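Local coordinates for protein molybdopterin synthase catalytic subunit (Homo sapiens, PDB 5MPO) that catalyses, with its sulfur-carrier partner subunit, the insertion of two sulfur atoms into precursor Z to form the dithiolene of molybdopterin, at residues Trp89-Ile94 with Leu123-Tyr128; His93-His98 with Ile111-Ser116. All blocks are in the same frame, centred on the assembly; numbering follows the deposited sequence.

Contact 1: Trp89-Ile94 with Leu123-Tyr128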
ATOM      1  N   TRP C  89      14.627  -3.937   5.876  1.00 43.58           N
ATOM      2  CA  TRP C  89      13.481  -3.330   6.492  1.00 44.50           C
ATOM      3  C   TRP C  89      12.993  -4.144   7.721  1.00 47.06           C
ATOM      4  O   TRP C  89      12.937  -5.350   7.651  1.00 46.72           O
ATOM      5  CB  TRP C  89      12.356  -3.271   5.463  1.00 42.02           C
ATOM      6  CG  TRP C  89      12.544  -2.213   4.418  1.00 44.95           C
ATOM      7  CD1 TRP C  89      12.507  -0.852   4.618  1.00 43.62           C
ATOM      8  CD2 TRP C  89      12.763  -2.396   3.024  1.00 41.05           C
ATOM      9  NE1 TRP C  89      12.683  -0.193   3.448  1.00 43.03           N
ATOM     10  CE2 TRP C  89      12.851  -1.098   2.443  1.00 42.96           C
ATOM     11  CE3 TRP C  89      12.852  -3.519   2.195  1.00 47.04           C
ATOM     12  CZ2 TRP C  89      13.043  -0.885   1.063  1.00 45.56           C
ATOM     13  CZ3 TRP C  89      13.075  -3.321   0.796  1.00 48.29           C
ATOM     14  CH2 TRP C  89      13.169  -2.002   0.256  1.00 46.80           C
ATOM     15  N   PRO C  90      12.585  -3.466   8.827  1.00 53.93           N
ATOM     16  CA  PRO C  90      12.088  -4.109  10.063  1.00 48.86           C
ATOM     17  C   PRO C  90      10.644  -4.566   9.971  1.00 52.37           C
ATOM     18  O   PRO C  90       9.803  -4.159  10.767  1.00 64.90           O
ATOM     19  CB  PRO C  90      12.192  -2.987  11.105  1.00 47.70           C
ATOM     20  CG  PRO C  90      11.962  -1.731  10.324  1.00 45.47           C
ATOM     21  CD  PRO C  90      12.678  -1.986   8.997  1.00 51.10           C
ATOM     22  N   VAL C  91      10.372  -5.488   9.073  1.00 49.70           N
ATOM     23  CA  VAL C  91       8.999  -5.949   8.872  1.00 47.78           C
ATOM     24  C   VAL C  91       8.713  -7.160   9.755  1.00 46.84           C
ATOM     25  O   VAL C  91       9.618  -7.898  10.106  1.00 45.34           O
ATOM     26  CB  VAL C  91       8.712  -6.268   7.369  1.00 45.77           C
ATOM     27  CG1 VAL C  91       9.025  -5.055   6.510  1.00 46.08           C
ATOM     28  CG2 VAL C  91       9.479  -7.511   6.872  1.00 44.65           C
ATOM     29  N   LYS C  92       7.445  -7.415  10.035  1.00 45.74           N
ATOM     30  CA  LYS C  92       7.091  -8.581  10.793  1.00 48.17           C
ATOM     31  C   LYS C  92       6.707  -9.741   9.871  1.00 46.85           C
ATOM     32  O   LYS C  92       7.491 -10.660   9.731  1.00 51.16           O
ATOM     33  CB  LYS C  92       5.971  -8.253  11.773  1.00 47.07           C
ATOM     34  CG  LYS C  92       5.649  -9.385  12.728  1.00 54.62           C
ATOM     35  CD  LYS C  92       6.909  -9.827  13.466  1.00 59.24           C
ATOM     36  CE  LYS C  92       6.604 -10.745  14.632  1.00 66.29           C
ATOM     37  NZ  LYS C  92       7.876 -11.305  15.159  1.00 67.59           N
ATOM     38  N   HIS C  93       5.528  -9.644   9.243  1.00 42.44           N
ATOM     39  CA  HIS C  93       4.947 -10.622   8.327  1.00 45.58           C
ATOM     40  C   HIS C  93       4.844 -10.083   6.842  1.00 43.40           C
ATOM     41  O   HIS C  93       4.537  -8.907   6.594  1.00 41.74           O
ATOM     42  CB  HIS C  93       3.501 -11.007   8.748  1.00 44.67           C
ATOM     43  CG  HIS C  93       3.359 -11.440  10.170  1.00 49.35           C
ATOM     44  ND1 HIS C  93       4.141 -12.421  10.740  1.00 46.60           N
ATOM     45  CD2 HIS C  93       2.493 -11.038  11.134  1.00 53.47           C
ATOM     46  CE1 HIS C  93       3.786 -12.577  12.001  1.00 48.69           C
ATOM     47  NE2 HIS C  93       2.776 -11.756  12.256  1.00 51.39           N
ATOM     48  N   ILE C  94       5.036 -10.983   5.887  1.00 39.65           N
ATOM     49  CA  ILE C  94       4.906 -10.715   4.442  1.00 37.54           C
ATOM     50  C   ILE C  94       3.968 -11.829   3.895  1.00 40.45           C
ATOM     51  O   ILE C  94       4.101 -13.049   4.255  1.00 39.55           O
ATOM     52  CB  ILE C  94       6.284 -10.812   3.788  1.00 38.64           C
ATOM     53  CG1 ILE C  94       7.333  -9.976   4.534  1.00 40.12           C
ATOM     54  CG2 ILE C  94       6.187 -10.565   2.327  1.00 41.05           C
ATOM     55  CD1 ILE C  94       8.752 -10.157   4.019  1.00 44.32           C
ATOM     56  N   LEU C 123       5.446   0.331   3.634  1.00 49.00           N
ATOM     57  CA  LEU C 123       5.224   0.921   2.296  1.00 50.88           C
ATOM     58  C   LEU C 123       6.368   0.652   1.375  1.00 48.01           C
ATOM     59  O   LEU C 123       6.169   0.333   0.239  1.00 45.88           O
ATOM     60  CB  LEU C 123       5.099   2.427   2.378  1.00 53.58           C
ATOM     61  CG  LEU C 123       3.821   2.902   3.083  1.00 57.04           C
ATOM     62  CD1 LEU C 123       4.027   4.255   3.814  1.00 58.83           C
ATOM     63  CD2 LEU C 123       2.684   2.952   2.045  1.00 57.41           C
ATOM     64  N   GLU C 124       7.578   0.834   1.854  1.00 44.75           N
ATOM     65  CA  GLU C 124       8.738   0.598   1.013  1.00 43.69           C
ATOM     66  C   GLU C 124       8.902  -0.888   0.640  1.00 45.59           C
ATOM     67  O   GLU C 124       9.241  -1.183  -0.487  1.00 42.86           O
ATOM     68  CB  GLU C 124      10.000   1.132   1.686  1.00 46.25           C
ATOM     69  CG  GLU C 124      10.028   2.678   1.724  1.00 49.15           C
ATOM     70  CD  GLU C 124      11.261   3.271   2.405  1.00 52.58           C
ATOM     71  OE1 GLU C 124      12.231   2.569   2.641  1.00 47.11           O
ATOM     72  OE2 GLU C 124      11.258   4.472   2.726  1.00 60.87           O
ATOM     73  N   ALA C 125       8.652  -1.805   1.571  1.00 39.35           N
ATOM     74  CA  ALA C 125       8.808  -3.218   1.318  1.00 40.68           C
ATOM     75  C   ALA C 125       7.750  -3.718   0.323  1.00 42.63           C
ATOM     76  O   ALA C 125       8.042  -4.553  -0.523  1.00 40.28           O
ATOM     77  CB  ALA C 125       8.762  -4.010   2.611  1.00 41.11           C
ATOM     78  N   VAL C 126       6.552  -3.152   0.367  1.00 43.90           N
ATOM     79  CA  VAL C 126       5.519  -3.559  -0.555  1.00 42.24           C
ATOM     80  C   VAL C 126       5.925  -3.122  -1.933  1.00 45.98           C
ATOM     81  O   VAL C 126       5.806  -3.865  -2.923  1.00 42.29           O
ATOM     82  CB  VAL C 126       4.163  -2.970  -0.186  1.00 44.08           C
ATOM     83  CG1 VAL C 126       3.205  -2.979  -1.368  1.00 48.14           C
ATOM     84  CG2 VAL C 126       3.555  -3.794   0.926  1.00 45.25           C
ATOM     85  N   SER C 127       6.430  -1.915  -1.989  1.00 43.29           N
ATOM     86  CA  SER C 127       6.854  -1.353  -3.241  1.00 47.52           C
ATOM     87  C   SER C 127       8.011  -2.166  -3.867  1.00 42.38           C
ATOM     88  O   SER C 127       7.954  -2.493  -5.031  1.00 35.90           O
ATOM     89  CB  SER C 127       7.246   0.104  -3.030  1.00 47.43           C
ATOM     90  OG  SER C 127       7.580   0.671  -4.259  1.00 68.19           O
ATOM     91  N   TYR C 128       9.042  -2.475  -3.084  1.00 37.74           N
ATOM     92  CA  TYR C 128      10.111  -3.341  -3.530  1.00 42.76           C
ATOM     93  C   TYR C 128       9.601  -4.759  -3.942  1.00 46.30           C
ATOM     94  O   TYR C 128      10.094  -5.330  -4.889  1.00 44.24           O
ATOM     95  CB  TYR C 128      11.134  -3.537  -2.435  1.00 41.19           C
ATOM     96  CG  TYR C 128      12.223  -4.528  -2.824  1.00 43.74           C
ATOM     97  CD1 TYR C 128      13.312  -4.133  -3.666  1.00 42.25           C
ATOM     98  CD2 TYR C 128      12.184  -5.872  -2.362  1.00 42.87           C
ATOM     99  CE1 TYR C 128      14.333  -5.017  -3.988  1.00 44.06           C
ATOM    100  CE2 TYR C 128      13.201  -6.787  -2.704  1.00 37.25           C
ATOM    101  CZ  TYR C 128      14.269  -6.378  -3.517  1.00 41.40           C
ATOM    102  OH  TYR C 128      15.264  -7.288  -3.866  1.00 45.25           O
TER
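The corner where helix 73-88 ends and the chain swings into strand 91-99 is laid here against helix 119-136, and W89 does most of the work. It is the first residue past the helix to leave helical backbone angles, and P90 behind it sits at the centre of an inverse gamma turn. The indole CG is anti to its own carbonyl carbon (chi1 -75°), which sends the ring out to lie over the 124-125 backbone of the helix. The CA of A125 stands above the six-membered ring, 4.3 Å from its centroid, a CH-pi contact over one face. At the ring's edge NE1 donates to OE1 of E124 at 2.9 Å, nearly in the indole plane and fairly straight at 159°. OE1 accepts the N-H with its anti lone pair, with the carboxylate turned close to perpendicular to the indole; an extended chain beyond CG carries it there. On the benzo side, CH2 of W89 meets CB of Y128 at 3.7 Å. The two six-membered rings lie obliquely, planes 51° apart. Further in, CG1 of V91 reaches CB of A125 at 4.0 Å. I85 of helix 73-88 packs on both A125 and Y128, while L123 and S127 pack against the second copy of this subunit. The patch lies at the protein surface, so the bond to E124 is a polar bond at the margin of an otherwise apolar contact: it satisfies the indole N-H and should fix the rotation of the ring, leaving one face against the backbone of E124 and A125.

Contact 2: His93-His98 with Ile111-Ser116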
ATOM      1  N   HIS C  93       5.528  -9.644   9.243  1.00 42.44           N
ATOM      2  CA  HIS C  93       4.947 -10.622   8.327  1.00 45.58           C
ATOM      3  C   HIS C  93       4.844 -10.083   6.842  1.00 43.40           C
ATOM      4  O   HIS C  93       4.537  -8.907   6.594  1.00 41.74           O
ATOM      5  CB  HIS C  93       3.501 -11.007   8.748  1.00 44.67           C
ATOM      6  CG  HIS C  93       3.359 -11.440  10.170  1.00 49.35           C
ATOM      7  ND1 HIS C  93       4.141 -12.421  10.740  1.00 46.60           N
ATOM      8  CD2 HIS C  93       2.493 -11.038  11.134  1.00 53.47           C
ATOM      9  CE1 HIS C  93       3.786 -12.577  12.001  1.00 48.69           C
ATOM     10  NE2 HIS C  93       2.776 -11.756  12.256  1.00 51.39           N
ATOM     11  N   ILE C  94       5.036 -10.983   5.887  1.00 39.65           N
ATOM     12  CA  ILE C  94       4.906 -10.715   4.442  1.00 37.54           C
ATOM     13  C   ILE C  94       3.968 -11.829   3.895  1.00 40.45           C
ATOM     14  O   ILE C  94       4.101 -13.049   4.255  1.00 39.55           O
ATOM     15  CB  ILE C  94       6.284 -10.812   3.788  1.00 38.64           C
ATOM     16  CG1 ILE C  94       7.333  -9.976   4.534  1.00 40.12           C
ATOM     17  CG2 ILE C  94       6.187 -10.565   2.327  1.00 41.05           C
ATOM     18  CD1 ILE C  94       8.752 -10.157   4.019  1.00 44.32           C
ATOM     19  N   ALA C  95       2.952 -11.412   3.156  1.00 40.06           N
ATOM     20  CA  ALA C  95       2.077 -12.323   2.489  1.00 44.32           C
ATOM     21  C   ALA C  95       2.148 -11.960   1.026  1.00 45.66           C
ATOM     22  O   ALA C  95       2.107 -10.778   0.702  1.00 48.22           O
ATOM     23  CB  ALA C  95       0.673 -12.173   2.988  1.00 46.43           C
ATOM     24  N   VAL C  96       2.316 -12.960   0.156  1.00 48.07           N
ATOM     25  CA  VAL C  96       2.282 -12.764  -1.312  1.00 50.40           C
ATOM     26  C   VAL C  96       1.408 -13.809  -1.960  1.00 46.58           C
ATOM     27  O   VAL C  96       1.737 -14.983  -1.938  1.00 48.56           O
ATOM     28  CB  VAL C  96       3.645 -12.849  -1.977  1.00 47.24           C
ATOM     29  CG1 VAL C  96       3.478 -12.682  -3.498  1.00 45.52           C
ATOM     30  CG2 VAL C  96       4.622 -11.833  -1.365  1.00 41.27           C
ATOM     31  N   PHE C  97       0.294 -13.358  -2.526  1.00 44.85           N
ATOM     32  CA  PHE C  97      -0.705 -14.241  -3.074  1.00 41.84           C
ATOM     33  C   PHE C  97      -0.828 -13.927  -4.517  1.00 43.30           C
ATOM     34  O   PHE C  97      -1.137 -12.787  -4.867  1.00 47.61           O
ATOM     35  CB  PHE C  97      -2.028 -14.053  -2.369  1.00 45.60           C
ATOM     36  CG  PHE C  97      -2.149 -14.849  -1.123  1.00 42.74           C
ATOM     37  CD1 PHE C  97      -1.316 -14.608  -0.071  1.00 45.19           C
ATOM     38  CD2 PHE C  97      -3.066 -15.857  -1.016  1.00 51.82           C
ATOM     39  CE1 PHE C  97      -1.391 -15.357   1.105  1.00 49.83           C
ATOM     40  CE2 PHE C  97      -3.156 -16.624   0.151  1.00 62.93           C
ATOM     41  CZ  PHE C  97      -2.307 -16.374   1.227  1.00 54.48           C
ATOM     42  N   HIS C  98      -0.538 -14.900  -5.376  1.00 42.65           N
ATOM     43  CA  HIS C  98      -0.692 -14.672  -6.815  1.00 46.06           C
ATOM     44  C   HIS C  98      -1.665 -15.666  -7.418  1.00 47.01           C
ATOM     45  O   HIS C  98      -1.594 -16.849  -7.153  1.00 48.32           O
ATOM     46  CB  HIS C  98       0.669 -14.703  -7.502  1.00 47.34           C
ATOM     47  CG  HIS C  98       0.716 -13.980  -8.819  1.00 48.94           C
ATOM     48  ND1 HIS C  98      -0.190 -14.223  -9.843  1.00 50.20           N
ATOM     49  CD2 HIS C  98       1.583 -13.060  -9.300  1.00 44.53           C
ATOM     50  CE1 HIS C  98       0.124 -13.498 -10.895  1.00 45.52           C
ATOM     51  NE2 HIS C  98       1.185 -12.773 -10.589  1.00 52.14           N
ATOM     52  N   ILE C 111      -1.919 -10.031  -4.553  1.00 45.39           N
ATOM     53  CA  ILE C 111      -2.118  -9.239  -3.363  1.00 44.74           C
ATOM     54  C   ILE C 111      -0.863  -9.500  -2.600  1.00 44.89           C
ATOM     55  O   ILE C 111      -0.500 -10.656  -2.324  1.00 47.66           O
ATOM     56  CB  ILE C 111      -3.356  -9.662  -2.547  1.00 45.05           C
ATOM     57  CG1 ILE C 111      -4.653  -9.413  -3.299  1.00 48.54           C
ATOM     58  CG2 ILE C 111      -3.475  -8.934  -1.222  1.00 45.85           C
ATOM     59  CD1 ILE C 111      -5.850 -10.008  -2.559  1.00 47.08           C
ATOM     60  N   ILE C 112      -0.203  -8.399  -2.263  1.00 48.60           N
ATOM     61  CA  ILE C 112       0.965  -8.360  -1.394  1.00 45.34           C
ATOM     62  C   ILE C 112       0.618  -7.511  -0.185  1.00 45.53           C
ATOM     63  O   ILE C 112       0.017  -6.423  -0.311  1.00 45.97           O
ATOM     64  CB  ILE C 112       2.154  -7.729  -2.115  1.00 44.15           C
ATOM     65  CG1 ILE C 112       2.559  -8.578  -3.324  1.00 48.96           C
ATOM     66  CG2 ILE C 112       3.334  -7.657  -1.174  1.00 47.78           C
ATOM     67  CD1 ILE C 112       3.428  -7.880  -4.350  1.00 49.50           C
ATOM     68  N   ALA C 113       0.981  -8.015   0.973  1.00 42.36           N
ATOM     69  CA  ALA C 113       0.806  -7.314   2.203  1.00 41.34           C
ATOM     70  C   ALA C 113       2.076  -7.443   3.077  1.00 43.20           C
ATOM     71  O   ALA C 113       2.674  -8.508   3.130  1.00 47.02           O
ATOM     72  CB  ALA C 113      -0.402  -7.882   2.926  1.00 42.18           C
ATOM     73  N   VAL C 114       2.430  -6.366   3.782  1.00 43.75           N
ATOM     74  CA  VAL C 114       3.524  -6.339   4.750  1.00 43.42           C
ATOM     75  C   VAL C 114       3.100  -5.605   5.985  1.00 44.27           C
ATOM     76  O   VAL C 114       2.529  -4.523   5.859  1.00 45.47           O
ATOM     77  CB  VAL C 114       4.783  -5.607   4.186  1.00 44.54           C
ATOM     78  CG1 VAL C 114       5.921  -5.663   5.204  1.00 41.78           C
ATOM     79  CG2 VAL C 114       5.231  -6.257   2.884  1.00 45.10           C
ATOM     80  N   SER C 115       3.398  -6.170   7.160  1.00 45.61           N
ATOM     81  CA  SER C 115       3.184  -5.475   8.468  1.00 45.40           C
ATOM     82  C   SER C 115       4.494  -5.115   9.130  1.00 43.15           C
ATOM     83  O   SER C 115       5.448  -5.850   9.044  1.00 47.36           O
ATOM     84  CB  SER C 115       2.374  -6.341   9.458  1.00 43.02           C
ATOM     85  OG  SER C 115       3.008  -7.610   9.682  1.00 43.24           O
ATOM     86  N   SER C 116       4.538  -3.993   9.814  1.00 45.24           N
ATOM     87  CA  SER C 116       5.720  -3.617  10.616  1.00 47.46           C
ATOM     88  C   SER C 116       5.287  -2.657  11.736  1.00 46.89           C
ATOM     89  O   SER C 116       4.161  -2.189  11.758  1.00 44.61           O
ATOM     90  CB  SER C 116       6.769  -2.920   9.745  1.00 46.61           C
ATOM     91  OG  SER C 116       6.174  -1.798   9.113  1.00 47.47           O
TER
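Two neighbouring strands of the mixed sheet run almost exactly antiparallel here, at 177°, and the tight part is their backbone. The hydrogen-bonded pairs A95/A113 and F97/I111 each exchange two bonds, with A95 N to A113 O at 2.9 Å and F97 N to I111 O at 2.8 Å. V96/I112 sits between them and I94/V114 just beyond A95/A113, both non-hydrogen-bonded pairs, where CA-H groups point at carbonyls, as V114 CA does at H93 O (3.3 Å). Side chains meet more loosely: CG1 of V96 is 4.2 Å from CG1 of I112, and the methyls of A95 and A113 are 4.4 Å apart. Helices 73-88 and 119-136 pack on the face of I94, V96, I112 and V114, helix 31-38 on that of A95, F97 and I111. At one end, S115 N bonds to H93 O at 3.0 Å, while its OG, held in the crowded position between N and carbonyl carbon (chi1 57°), accepts from H93 N at 3.3 Å and also bonds to V38 O. An alanine here would probably leave H93 N and V38 O short of a partner and loosen the strand end against helix 31-38. The far end is looser: H98 makes no contact with 111-116, and its NE2 instead bonds to the backbone of a chain of another protein. H93, by contrast, is held by E16 OE2 at NE2 and K19 N at ND1, a pairing consistent with a proton on NE2, so its buried imidazole has both nitrogens satisfied.

Overall arrangement
Contacts 1 and 2 lie side by side, their centres about 8 Å apart, and share H93 and I94 at the start of strand 91-99. The chain leaves helix 73-88 through contact 1, runs along contact 2, returns in strand 108-116 and comes back to contact 1 in helix 119-136, which packs on the sheet. Contact 2 forms the middle pair of the mixed sheet and is fully buried; contact 1 lies at the end of that pair, nearer the surface. V114 joins them, its CG1 meeting V91 and its CG2 meeting V126, while K92 N probably bonds to S115 O. Together they join helices 73-88 and 119-136 to one face of the mixed sheet.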